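Probable L,D-transpeptidase 3 (Mycobacterium tuberculosis, PDB 6D4K) is a probable L,D-transpeptidase of peptidoglycan biosynthesis whose cross-linking reactions are unknown and which may anchor proteins to the cell wall. Local coordinates at residues T34-V46 with Y248-Q260. Residues are numbered along the deposited sequence; the frame is centred on the assembly and turned at random.
Sequences TRGQVVGVAHPVV and YNAVDIGDPVIVQ. With CA (calcium ion), chain B.
The imidazole of His43 turns an edge, not a face, to the carbonyl of Ile253: CD2 comes within 3.7 Å of Ile253 O, close to the ring plane, while CA of Gly254 approaches obliquely. At another edge, ND1 donates to Pro44 O almost exactly in plane, which fixes the ring's rotation. The flat carboxylate of Asp252 chelates a calcium ion with both oxygens, and Val38 O, at 2.3 Å from the metal, supplies the ligand from the other segment; four waters complete a sevenfold coordination. With CG anti to the backbone N (chi1 -164°), Asp252 reaches across to the ion, which bridges the two segments. Asp255 has its carboxylate met from above its plane: Val41 N donates to OD1 over 3.0 Å, while Asp252 N takes the anti lone pair of OD2. Two turns abut here, Gly40 to His43 (type I) and Asp252 to Asp255 (type II). Gly40 N donates nearly straight (168°) to Ile253 O, and Ala42 N reaches Gly254 O at 2.8 Å. Both glycines suit the close backbone fit, which leaves no room for a side chain between the segments, and Gly254 also has positive phi. Pro256 touches Val41 CG2 through CD and Ala42 CB through CB. The contact thus joins the Ig-like domain to the catalytic domain, between edge strand 38-39, paired with strand 107-113, and strand 256-260, flanked by strands 117-122 and 172-180.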
ATOM      1  N   THR A  34       3.404   2.185  16.789  1.00 19.09           N
ATOM      2  CA  THR A  34       3.336   2.221  18.242  1.00 20.21           C
ATOM      3  C   THR A  34       4.278   1.174  18.837  1.00 17.63           C
ATOM      4  O   THR A  34       4.719   0.242  18.160  1.00 18.06           O
ATOM      5  CB  THR A  34       1.898   2.001  18.748  1.00 22.17           C
ATOM      6  OG1 THR A  34       1.462   0.669  18.450  1.00 23.86           O
ATOM      7  CG2 THR A  34       0.924   2.994  18.128  1.00 24.72           C
ATOM      8  N   ARG A  35       4.545   1.302  20.135  1.00 20.22           N
ATOM      9  CA  ARG A  35       5.465   0.376  20.785  1.00 20.71           C
ATOM     10  C   ARG A  35       4.921  -1.048  20.697  1.00 20.36           C
ATOM     11  O   ARG A  35       3.803  -1.332  21.145  1.00 23.12           O
ATOM     12  CB  ARG A  35       5.672   0.774  22.245  1.00 26.42           C
ATOM     13  CG  ARG A  35       6.761  -0.041  22.935  1.00 36.94           C
ATOM     14  CD  ARG A  35       6.922   0.347  24.401  1.00 44.71           C
ATOM     15  NE  ARG A  35       7.231   1.766  24.563  1.00 52.34           N
ATOM     16  CZ  ARG A  35       8.460   2.278  24.550  1.00 56.66           C
ATOM     17  NH1 ARG A  35       9.513   1.486  24.391  1.00 58.61           N
ATOM     18  NH2 ARG A  35       8.634   3.584  24.703  1.00 55.68           N
ATOM     19  N   GLY A  36       5.703  -1.937  20.095  1.00 19.26           N
ATOM     20  CA  GLY A  36       5.335  -3.328  19.982  1.00 21.27           C
ATOM     21  C   GLY A  36       4.364  -3.649  18.866  1.00 20.75           C
ATOM     22  O   GLY A  36       3.929  -4.801  18.761  1.00 23.54           O
ATOM     23  N   GLN A  37       4.002  -2.673  18.039  1.00 18.37           N
ATOM     24  CA  GLN A  37       3.094  -2.912  16.928  1.00 16.98           C
ATOM     25  C   GLN A  37       3.735  -3.861  15.922  1.00 16.21           C
ATOM     26  O   GLN A  37       4.952  -3.828  15.707  1.00 17.48           O
ATOM     27  CB  GLN A  37       2.764  -1.588  16.244  1.00 15.88           C
ATOM     28  CG  GLN A  37       1.579  -1.664  15.268  1.00 16.27           C
ATOM     29  CD  GLN A  37       1.280  -0.355  14.557  1.00 16.32           C
ATOM     30  OE1 GLN A  37       1.774   0.700  14.936  1.00 17.49           O
ATOM     31  NE2 GLN A  37       0.460  -0.422  13.521  1.00 18.15           N
ATOM     32  N   VAL A  38       2.909  -4.721  15.319  1.00 18.09           N
ATOM     33  CA  VAL A  38       3.329  -5.613  14.244  1.00 16.58           C
ATOM     34  C   VAL A  38       2.940  -4.973  12.919  1.00 15.30           C
ATOM     35  O   VAL A  38       1.752  -4.716  12.671  1.00 16.23           O
ATOM     36  CB  VAL A  38       2.689  -7.002  14.384  1.00 19.61           C
ATOM     37  CG1 VAL A  38       3.150  -7.892  13.231  1.00 23.07           C
ATOM     38  CG2 VAL A  38       3.034  -7.615  15.729  1.00 19.60           C
ATOM     39  N   VAL A  39       3.938  -4.723  12.063  1.00 15.72           N
ATOM     40  CA  VAL A  39       3.739  -3.975  10.828  1.00 15.96           C
ATOM     41  C   VAL A  39       4.402  -4.678   9.641  1.00 14.04           C
ATOM     42  O   VAL A  39       5.307  -5.507   9.794  1.00 14.41           O
ATOM     43  CB  VAL A  39       4.249  -2.514  10.939  1.00 14.86           C
ATOM     44  CG1 VAL A  39       3.550  -1.794  12.101  1.00 16.12           C
ATOM     45  CG2 VAL A  39       5.797  -2.470  11.065  1.00 16.57           C
ATOM     46  N   GLY A  40       3.951  -4.321   8.435  1.00 14.57           N
ATOM     47  CA  GLY A  40       4.584  -4.764   7.205  1.00 14.92           C
ATOM     48  C   GLY A  40       5.952  -4.127   7.005  1.00 15.34           C
ATOM     49  O   GLY A  40       6.347  -3.163   7.660  1.00 15.57           O
ATOM     50  N   VAL A  41       6.688  -4.679   6.036  1.00 15.17           N
ATOM     51  CA  VAL A  41       8.136  -4.466   5.975  1.00 15.83           C
ATOM     52  C   VAL A  41       8.552  -3.158   5.322  1.00 15.57           C
ATOM     53  O   VAL A  41       9.751  -2.876   5.243  1.00 17.86           O
ATOM     54  CB  VAL A  41       8.920  -5.650   5.367  1.00 17.08           C
ATOM     55  CG1 VAL A  41       8.742  -6.898   6.212  1.00 17.78           C
ATOM     56  CG2 VAL A  41       8.502  -5.900   3.933  1.00 17.26           C
ATOM     57  N   ALA A  42       7.609  -2.325   4.882  1.00 15.28           N
ATOM     58  CA  ALA A  42       7.945  -0.986   4.415  1.00 16.84           C
ATOM     59  C   ALA A  42       7.247   0.091   5.236  1.00 16.16           C
ATOM     60  O   ALA A  42       7.098   1.226   4.770  1.00 17.01           O
ATOM     61  CB  ALA A  42       7.663  -0.811   2.920  1.00 18.76           C
ATOM     62  N   HIS A  43       6.837  -0.219   6.462  1.00 14.50           N
ATOM     63  CA  HIS A  43       6.049   0.748   7.221  1.00 15.42           C
ATOM     64  C   HIS A  43       6.876   2.003   7.499  1.00 14.95           C
ATOM     65  O   HIS A  43       7.999   1.898   8.002  1.00 15.94           O
ATOM     66  CB  HIS A  43       5.545   0.153   8.536  1.00 15.47           C
ATOM     67  CG  HIS A  43       4.383   0.907   9.138  1.00 14.99           C
ATOM     68  ND1 HIS A  43       4.499   2.194   9.617  1.00 14.48           N
ATOM     69  CD2 HIS A  43       3.087   0.550   9.336  1.00 14.85           C
ATOM     70  CE1 HIS A  43       3.327   2.600  10.075  1.00 15.60           C
ATOM     71  NE2 HIS A  43       2.455   1.618   9.925  1.00 16.03           N
ATOM     72  N   PRO A  44       6.361   3.194   7.207  1.00 13.94           N
ATOM     73  CA  PRO A  44       7.109   4.415   7.523  1.00 15.36           C
ATOM     74  C   PRO A  44       7.097   4.711   9.016  1.00 14.47           C
ATOM     75  O   PRO A  44       6.321   4.158   9.799  1.00 16.40           O
ATOM     76  CB  PRO A  44       6.352   5.493   6.742  1.00 16.48           C
ATOM     77  CG  PRO A  44       4.936   4.970   6.664  1.00 19.66           C
ATOM     78  CD  PRO A  44       5.116   3.471   6.466  1.00 16.18           C
ATOM     79  N   VAL A  45       7.977   5.618   9.410  1.00 14.87           N
ATOM     80  CA  VAL A  45       7.969   6.168  10.757  1.00 14.35           C
ATOM     81  C   VAL A  45       7.230   7.501  10.693  1.00 15.73           C
ATOM     82  O   VAL A  45       7.676   8.438  10.022  1.00 17.27           O
ATOM     83  CB  VAL A  45       9.387   6.313  11.319  1.00 16.12           C
ATOM     84  CG1 VAL A  45       9.312   6.913  12.714  1.00 17.21           C
ATOM     85  CG2 VAL A  45      10.088   4.944  11.331  1.00 17.88           C
ATOM     86  N   VAL A  46       6.090   7.585  11.362  1.00 16.34           N
ATOM     87  CA  VAL A  46       5.191   8.730  11.234  1.00 16.72           C
ATOM     88  C   VAL A  46       5.223   9.515  12.541  1.00 17.23           C
ATOM     89  O   VAL A  46       4.875   8.983  13.604  1.00 17.62           O
ATOM     90  CB  VAL A  46       3.761   8.300  10.870  1.00 17.44           C
ATOM     91  CG1 VAL A  46       2.890   9.530  10.567  1.00 20.20           C
ATOM     92  CG2 VAL A  46       3.782   7.339   9.687  1.00 20.25           C
ATOM     93  N   TYR A 248      -5.417  -9.919   0.451  1.00 16.09           N
ATOM     94  CA  TYR A 248      -5.909  -9.130   1.579  1.00 15.50           C
ATOM     95  C   TYR A 248      -5.602  -9.825   2.903  1.00 14.56           C
ATOM     96  O   TYR A 248      -5.116  -9.206   3.851  1.00 15.50           O
ATOM     97  CB  TYR A 248      -7.415  -8.930   1.422  1.00 16.45           C
ATOM     98  CG  TYR A 248      -8.098  -8.138   2.512  1.00 16.40           C
ATOM     99  CD1 TYR A 248      -8.489  -8.737   3.714  1.00 16.24           C
ATOM    100  CD2 TYR A 248      -8.426  -6.799   2.313  1.00 16.47           C
ATOM    101  CE1 TYR A 248      -9.151  -8.014   4.699  1.00 17.06           C
ATOM    102  CE2 TYR A 248      -9.092  -6.074   3.285  1.00 17.55           C
ATOM    103  CZ  TYR A 248      -9.440  -6.680   4.479  1.00 18.51           C
ATOM    104  OH  TYR A 248     -10.105  -5.954   5.444  1.00 18.48           O
ATOM    105  N   ASN A 249      -5.889 -11.121   2.982  1.00 15.09           N
ATOM    106  CA  ASN A 249      -5.669 -11.846   4.226  1.00 16.52           C
ATOM    107  C   ASN A 249      -4.189 -12.009   4.545  1.00 16.98           C
ATOM    108  O   ASN A 249      -3.837 -12.154   5.722  1.00 19.62           O
ATOM    109  CB  ASN A 249      -6.363 -13.211   4.177  1.00 18.70           C
ATOM    110  CG  ASN A 249      -7.874 -13.109   4.280  1.00 22.54           C
ATOM    111  OD1 ASN A 249      -8.421 -12.135   4.810  1.00 24.36           O
ATOM    112  ND2 ASN A 249      -8.560 -14.137   3.803  1.00 25.15           N
ATOM    113  N   ALA A 250      -3.320 -11.991   3.526  1.00 15.97           N
ATOM    114  CA  ALA A 250      -1.890 -12.170   3.749  1.00 15.95           C
ATOM    115  C   ALA A 250      -1.175 -10.874   4.110  1.00 15.23           C
ATOM    116  O   ALA A 250      -0.202 -10.909   4.872  1.00 17.99           O
ATOM    117  CB  ALA A 250      -1.254 -12.773   2.502  1.00 17.98           C
ATOM    118  N   VAL A 251      -1.623  -9.729   3.575  1.00 15.64           N
ATOM    119  CA  VAL A 251      -0.846  -8.497   3.619  1.00 15.79           C
ATOM    120  C   VAL A 251      -1.139  -7.749   4.919  1.00 15.34           C
ATOM    121  O   VAL A 251      -2.194  -7.892   5.550  1.00 15.67           O
ATOM    122  CB  VAL A 251      -1.175  -7.645   2.373  1.00 16.67           C
ATOM    123  CG1 VAL A 251      -2.538  -6.957   2.527  1.00 16.60           C
ATOM    124  CG2 VAL A 251      -0.057  -6.646   2.075  1.00 18.13           C
ATOM    125  N   ASP A 252      -0.190  -6.917   5.316  1.00 15.40           N
ATOM    126  CA  ASP A 252      -0.347  -6.077   6.493  1.00 14.95           C
ATOM    127  C   ASP A 252      -0.143  -4.620   6.118  1.00 15.01           C
ATOM    128  O   ASP A 252       0.486  -4.294   5.107  1.00 15.33           O
ATOM    129  CB  ASP A 252       0.662  -6.451   7.591  1.00 15.21           C
ATOM    130  CG  ASP A 252       0.303  -5.880   8.967  1.00 14.98           C
ATOM    131  OD1 ASP A 252      -0.850  -5.425   9.167  1.00 15.45           O
ATOM    132  OD2 ASP A 252       1.180  -5.887   9.873  1.00 15.27           O
ATOM    133  N   ILE A 253      -0.690  -3.731   6.953  1.00 15.13           N
ATOM    134  CA  ILE A 253      -0.444  -2.306   6.757  1.00 14.46           C
ATOM    135  C   ILE A 253       1.048  -2.052   6.895  1.00 14.89           C
ATOM    136  O   ILE A 253       1.689  -2.486   7.859  1.00 15.01           O
ATOM    137  CB  ILE A 253      -1.289  -1.443   7.711  1.00 15.79           C
ATOM    138  CG1 ILE A 253      -2.752  -1.376   7.250  1.00 15.66           C
ATOM    139  CG2 ILE A 253      -0.726  -0.018   7.793  1.00 16.07           C
ATOM    140  CD1 ILE A 253      -3.489  -2.709   7.151  1.00 18.83           C
ATOM    141  N   GLY A 254       1.617  -1.370   5.906  1.00 14.72           N
ATOM    142  CA  GLY A 254       3.037  -1.139   5.851  1.00 15.80           C
ATOM    143  C   GLY A 254       3.767  -2.015   4.864  1.00 14.96           C
ATOM    144  O   GLY A 254       4.904  -1.710   4.536  1.00 15.95           O
ATOM    145  N   ASP A 255       3.144  -3.069   4.350  1.00 15.49           N
ATOM    146  CA  ASP A 255       3.817  -3.896   3.363  1.00 16.09           C
ATOM    147  C   ASP A 255       3.909  -3.161   2.022  1.00 15.57           C
ATOM    148  O   ASP A 255       3.086  -2.296   1.721  1.00 16.89           O
ATOM    149  CB  ASP A 255       3.096  -5.230   3.186  1.00 16.65           C
ATOM    150  CG  ASP A 255       3.554  -6.271   4.185  1.00 16.98           C
ATOM    151  OD1 ASP A 255       4.783  -6.411   4.404  1.00 17.85           O
ATOM    152  OD2 ASP A 255       2.675  -6.955   4.761  1.00 16.43           O
ATOM    153  N   PRO A 256       4.924  -3.466   1.218  1.00 17.58           N
ATOM    154  CA  PRO A 256       5.150  -2.720  -0.020  1.00 16.77           C
ATOM    155  C   PRO A 256       4.376  -3.274  -1.205  1.00 18.95           C
ATOM    156  O   PRO A 256       4.150  -4.482  -1.350  1.00 18.57           O
ATOM    157  CB  PRO A 256       6.659  -2.898  -0.253  1.00 18.79           C
ATOM    158  CG  PRO A 256       6.974  -4.247   0.354  1.00 18.52           C
ATOM    159  CD  PRO A 256       6.038  -4.361   1.547  1.00 17.68           C
ATOM    160  N   VAL A 257       3.969  -2.343  -2.061  1.00 18.24           N
ATOM    161  CA  VAL A 257       3.357  -2.652  -3.348  1.00 19.87           C
ATOM    162  C   VAL A 257       4.118  -1.868  -4.400  1.00 22.06           C
ATOM    163  O   VAL A 257       4.251  -0.644  -4.290  1.00 25.56           O
ATOM    164  CB  VAL A 257       1.861  -2.299  -3.385  1.00 21.40           C
ATOM    165  CG1 VAL A 257       1.283  -2.501  -4.789  1.00 23.27           C
ATOM    166  CG2 VAL A 257       1.112  -3.152  -2.370  1.00 20.41           C
ATOM    167  N   ILE A 258       4.633  -2.567  -5.405  1.00 23.40           N
ATOM    168  CA  ILE A 258       5.405  -1.953  -6.470  1.00 26.08           C
ATOM    169  C   ILE A 258       4.586  -2.015  -7.752  1.00 28.00           C
ATOM    170  O   ILE A 258       4.020  -3.063  -8.087  1.00 28.12           O
ATOM    171  CB  ILE A 258       6.768  -2.648  -6.630  1.00 28.10           C
ATOM    172  CG1 ILE A 258       7.610  -2.432  -5.367  1.00 31.77           C
ATOM    173  CG2 ILE A 258       7.502  -2.120  -7.859  1.00 30.87           C
ATOM    174  CD1 ILE A 258       7.935  -3.694  -4.609  1.00 37.00           C
ATOM    175  N   VAL A 259       4.500  -0.889  -8.451  1.00 29.25           N
ATOM    176  CA  VAL A 259       3.873  -0.817  -9.763  1.00 31.72           C
ATOM    177  C   VAL A 259       4.967  -0.512 -10.768  1.00 32.31           C
ATOM    178  O   VAL A 259       5.716   0.459 -10.605  1.00 31.88           O
ATOM    179  CB  VAL A 259       2.770   0.254  -9.810  1.00 30.17           C
ATOM    180  CG1 VAL A 259       2.216   0.386 -11.232  1.00 32.12           C
ATOM    181  CG2 VAL A 259       1.664  -0.081  -8.818  1.00 29.47           C
ATOM    182  N   GLN A 260       5.068  -1.342 -11.803  1.00 36.34           N
ATOM    183  CA  GLN A 260       6.090  -1.155 -12.821  1.00 39.73           C
ATOM    184  C   GLN A 260       5.495  -1.388 -14.199  1.00 43.73           C
ATOM    185  O   GLN A 260       4.451  -2.026 -14.358  1.00 40.22           O
ATOM    186  CB  GLN A 260       7.272  -2.097 -12.583  1.00 40.89           C
ATOM    187  CG  GLN A 260       6.929  -3.551 -12.804  1.00 43.00           C
ATOM    188  CD  GLN A 260       7.986  -4.487 -12.257  1.00 46.59           C
ATOM    189  OE1 GLN A 260       8.825  -4.088 -11.449  1.00 47.29           O
ATOM    190  NE2 GLN A 260       7.966  -5.734 -12.714  1.00 48.60           N
TER
HETATM  191 CA    CA B 301      -0.255  -4.673  11.468  1.00 16.62          CA
HETATM  192  O   HOH W   1      -0.781  -3.362  13.397  1.00 18.38           O
HETATM  193  O   HOH W   2       0.432  -2.707  10.423  1.00 16.05           O
HETATM  194  O   HOH W   3      -2.579  -3.914  11.057  1.00 17.56           O
HETATM  195  O   HOH W   4      -1.013  -6.547  12.437  1.00 20.87           O